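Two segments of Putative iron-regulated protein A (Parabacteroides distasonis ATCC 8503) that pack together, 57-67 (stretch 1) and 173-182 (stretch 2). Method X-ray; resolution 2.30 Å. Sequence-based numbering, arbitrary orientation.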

# COMPACT_ATOMS: atom_id res chain seq x y z
N ALA A 57 0.69 -4.29 -18.15
CA ALA A 57 1.92 -3.80 -18.85
C ALA A 57 3.16 -4.42 -18.21
O ALA A 57 4.12 -4.85 -18.91
CB ALA A 57 2.03 -2.30 -18.82
N TYR A 58 3.15 -4.51 -16.89
CA TYR A 58 4.28 -5.10 -16.20
C TYR A 58 4.53 -6.57 -16.61
O TYR A 58 5.67 -6.93 -16.89
CB TYR A 58 4.16 -4.96 -14.71
CG TYR A 58 5.12 -5.86 -13.99
CD1 TYR A 58 6.44 -5.50 -13.76
CD2 TYR A 58 4.70 -7.09 -13.50
CE1 TYR A 58 7.32 -6.38 -13.08
CE2 TYR A 58 5.54 -7.94 -12.80
CZ TYR A 58 6.84 -7.60 -12.61
OH TYR A 58 7.58 -8.54 -12.01
N LYS A 59 3.49 -7.40 -16.68
CA LYS A 59 3.66 -8.82 -17.02
C LYS A 59 4.12 -8.95 -18.49
O LYS A 59 5.03 -9.72 -18.78
CB LYS A 59 2.38 -9.62 -16.66
CG LYS A 59 2.07 -10.89 -17.44
CD LYS A 59 2.86 -12.06 -16.88
CE LYS A 59 2.63 -13.32 -17.71
NZ LYS A 59 3.78 -14.24 -17.48
N ASN A 60 3.55 -8.14 -19.40
CA ASN A 60 4.00 -8.10 -20.80
C ASN A 60 5.46 -7.67 -20.91
O ASN A 60 6.19 -8.26 -21.69
CB ASN A 60 3.09 -7.23 -21.71
CG ASN A 60 1.70 -7.82 -21.87
OD1 ASN A 60 1.54 -9.03 -21.89
ND2 ASN A 60 0.68 -6.98 -21.93
N ALA A 61 5.89 -6.71 -20.10
CA ALA A 61 7.29 -6.26 -20.15
C ALA A 61 8.23 -7.33 -19.59
O ALA A 61 9.27 -7.56 -20.13
CB ALA A 61 7.47 -4.95 -19.40
N VAL A 62 7.86 -7.95 -18.47
CA VAL A 62 8.63 -9.08 -17.92
C VAL A 62 8.72 -10.22 -18.98
O VAL A 62 9.76 -10.78 -19.21
CB VAL A 62 7.98 -9.59 -16.61
CG1 VAL A 62 8.42 -11.02 -16.33
CG2 VAL A 62 8.32 -8.69 -15.45
N ASP A 63 7.62 -10.53 -19.62
CA ASP A 63 7.62 -11.59 -20.65
C ASP A 63 8.55 -11.30 -21.80
O ASP A 63 9.22 -12.19 -22.32
CB ASP A 63 6.24 -11.76 -21.27
CG ASP A 63 5.28 -12.62 -20.41
OD1 ASP A 63 5.76 -13.23 -19.42
OD2 ASP A 63 4.06 -12.67 -20.77
N LYS A 64 8.56 -10.05 -22.25
CA LYS A 64 9.38 -9.64 -23.37
C LYS A 64 10.86 -9.76 -22.97
O LYS A 64 11.69 -10.27 -23.73
CB LYS A 64 8.97 -8.22 -23.77
CG LYS A 64 9.90 -7.48 -24.68
CD LYS A 64 9.35 -6.06 -24.94
CE LYS A 64 10.03 -5.39 -26.14
NZ LYS A 64 9.39 -4.14 -26.56
N PHE A 65 11.20 -9.31 -21.77
CA PHE A 65 12.54 -9.59 -21.24
C PHE A 65 12.88 -11.08 -21.12
O PHE A 65 13.96 -11.51 -21.55
CB PHE A 65 12.75 -8.98 -19.86
CG PHE A 65 14.00 -9.46 -19.19
CD1 PHE A 65 15.23 -9.17 -19.72
CD2 PHE A 65 13.96 -10.22 -18.04
CE1 PHE A 65 16.41 -9.66 -19.15
CE2 PHE A 65 15.12 -10.67 -17.44
CZ PHE A 65 16.35 -10.38 -17.98
N ILE A 66 12.01 -11.88 -20.51
CA ILE A 66 12.34 -13.31 -20.39
C ILE A 66 12.68 -13.91 -21.75
O ILE A 66 13.73 -14.54 -21.89
CB ILE A 66 11.26 -14.11 -19.65
CG1 ILE A 66 11.31 -13.69 -18.17
CG2 ILE A 66 11.51 -15.61 -19.82
CD1 ILE A 66 10.14 -14.17 -17.32
N ALA A 67 11.87 -13.60 -22.76
CA ALA A 67 12.07 -14.06 -24.14
C ALA A 67 13.40 -13.62 -24.80
O ALA A 67 13.92 -14.35 -25.66
CB ALA A 67 10.86 -13.71 -25.05
N GLU A 173 15.57 -19.40 -12.42
CA GLU A 173 15.22 -18.15 -11.79
C GLU A 173 14.38 -17.32 -12.74
O GLU A 173 13.52 -16.60 -12.30
CB GLU A 173 16.50 -17.44 -11.44
CG GLU A 173 16.34 -16.13 -10.71
CD GLU A 173 17.68 -15.50 -10.40
OE1 GLU A 173 18.72 -16.05 -10.84
OE2 GLU A 173 17.69 -14.45 -9.70
N LEU A 174 14.61 -17.45 -14.05
CA LEU A 174 13.81 -16.77 -15.06
C LEU A 174 12.39 -17.31 -15.08
O LEU A 174 11.41 -16.55 -15.12
CB LEU A 174 14.42 -16.90 -16.46
CG LEU A 174 15.64 -15.98 -16.67
CD1 LEU A 174 16.45 -16.48 -17.85
CD2 LEU A 174 15.27 -14.50 -16.84
N GLU A 175 12.26 -18.62 -15.06
CA GLU A 175 10.94 -19.19 -14.99
C GLU A 175 10.23 -18.78 -13.66
O GLU A 175 9.01 -18.51 -13.61
CB GLU A 175 11.02 -20.71 -15.18
CG GLU A 175 9.65 -21.35 -15.25
CD GLU A 175 8.78 -20.90 -16.46
OE1 GLU A 175 9.38 -20.48 -17.53
OE2 GLU A 175 7.50 -21.00 -16.33
N TYR A 176 11.02 -18.67 -12.58
CA TYR A 176 10.49 -18.28 -11.29
C TYR A 176 9.88 -16.88 -11.43
O TYR A 176 8.72 -16.67 -11.14
CB TYR A 176 11.64 -18.38 -10.27
CG TYR A 176 11.27 -18.37 -8.79
CD1 TYR A 176 10.13 -17.71 -8.29
CD2 TYR A 176 12.09 -19.00 -7.87
CE1 TYR A 176 9.85 -17.65 -6.94
CE2 TYR A 176 11.79 -18.96 -6.53
CZ TYR A 176 10.67 -18.31 -6.07
OH TYR A 176 10.39 -18.35 -4.72
N LEU A 177 10.66 -15.94 -11.97
CA LEU A 177 10.25 -14.56 -12.25
C LEU A 177 8.95 -14.50 -13.06
O LEU A 177 8.08 -13.67 -12.79
CB LEU A 177 11.37 -13.80 -12.96
CG LEU A 177 11.09 -12.33 -13.41
CD1 LEU A 177 10.68 -11.46 -12.20
CD2 LEU A 177 12.25 -11.69 -14.23
N LYS A 178 8.83 -15.35 -14.07
CA LYS A 178 7.61 -15.42 -14.88
C LYS A 178 6.43 -15.87 -14.02
O LYS A 178 5.36 -15.26 -14.08
CB LYS A 178 7.79 -16.41 -16.02
CG LYS A 178 6.70 -16.42 -17.09
CD LYS A 178 6.73 -17.66 -17.98
CE LYS A 178 7.40 -17.48 -19.34
NZ LYS A 178 7.62 -18.81 -20.04
N LEU A 179 6.63 -16.90 -13.19
CA LEU A 179 5.53 -17.44 -12.40
C LEU A 179 5.03 -16.45 -11.33
O LEU A 179 3.83 -16.29 -11.14
CB LEU A 179 5.90 -18.79 -11.77
CG LEU A 179 6.01 -19.91 -12.80
CD1 LEU A 179 6.78 -21.05 -12.17
CD2 LEU A 179 4.61 -20.33 -13.25
N VAL A 180 5.99 -15.78 -10.69
CA VAL A 180 5.70 -14.77 -9.76
C VAL A 180 4.88 -13.63 -10.39
O VAL A 180 3.87 -13.19 -9.82
CB VAL A 180 7.00 -14.30 -9.13
CG1 VAL A 180 6.82 -12.95 -8.50
CG2 VAL A 180 7.55 -15.41 -8.17
N SER A 181 5.27 -13.20 -11.59
CA SER A 181 4.61 -12.14 -12.29
C SER A 181 3.22 -12.57 -12.83
O SER A 181 2.30 -11.75 -12.82
CB SER A 181 5.47 -11.64 -13.44
OG SER A 181 6.79 -11.32 -13.04
N GLU A 182 3.04 -13.83 -13.25
CA GLU A 182 1.69 -14.37 -13.58
C GLU A 182 0.78 -14.23 -12.37
O GLU A 182 -0.37 -13.88 -12.48
CB GLU A 182 1.72 -15.88 -13.91
CG GLU A 182 1.94 -16.20 -15.38
CD GLU A 182 2.35 -17.66 -15.68
OE1 GLU A 182 1.79 -18.63 -15.08
OE2 GLU A 182 3.22 -17.79 -16.57

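Two helical segments, 57-67 and 173-182, pack side by side and nearly antiparallel, their N-to-C directions 167° apart and their axes 9.9 Å apart at closest approach. Running opposite ways, they set Lys59 beside Ser181, Asp63 beside Lys178 and Ile66 beside Leu174, and together bury 522 Å². Three residues, Ile66, Lys59 and Ser181, cover the most surface.

Ile66 (m, t) points toward the second helix and sets its CD1 against that helix, 3.5 Å from Leu174 O and 3.5 Å from Lys178 CB; its CG1 lies 4.3 Å from Leu174 CD2. These are van der Waals contacts, and Phe65 extends the apolar patch: its CE2 is 3.9 Å from Leu174 CD2, while Leu177 CD2 lies at the ring edge, 4.4 Å from CE2. Leu177 also meets Val62, with Val62 CG1 4.2 Å from Leu177 CG, so this leucine meets four side chains of the first helix, Tyr58, Val62, Phe65 and Ile66.

At the other end, Lys59 carries its aliphatic chain past Ser181, its CD 4.1 Å from Ser181 C, before its charge finds acid on both helices. Lys59 NZ donates to Asp63 OD1 at 3.0 Å, a salt bridge one turn along its own helix, and forms a long salt bridge across the contact, NZ to Glu182 OE2 at 3.7 Å. Lys178 offers methylenes here, its CG 3.7 Å from Lys59 NZ; its own ammonium turns to Glu175, with a weak hydrogen bond from NZ to OE1 at 3.5 Å within a salt bridge.

The backbones come close at Ser181, its CA 5.9 Å from Lys59 CA. Its OG donates to Leu177 O at 2.7 Å, satisfying the buried hydroxyl within its own helix, and also lies 3.1 Å from Tyr58 OH and 3.7 Å from Val62 CG1.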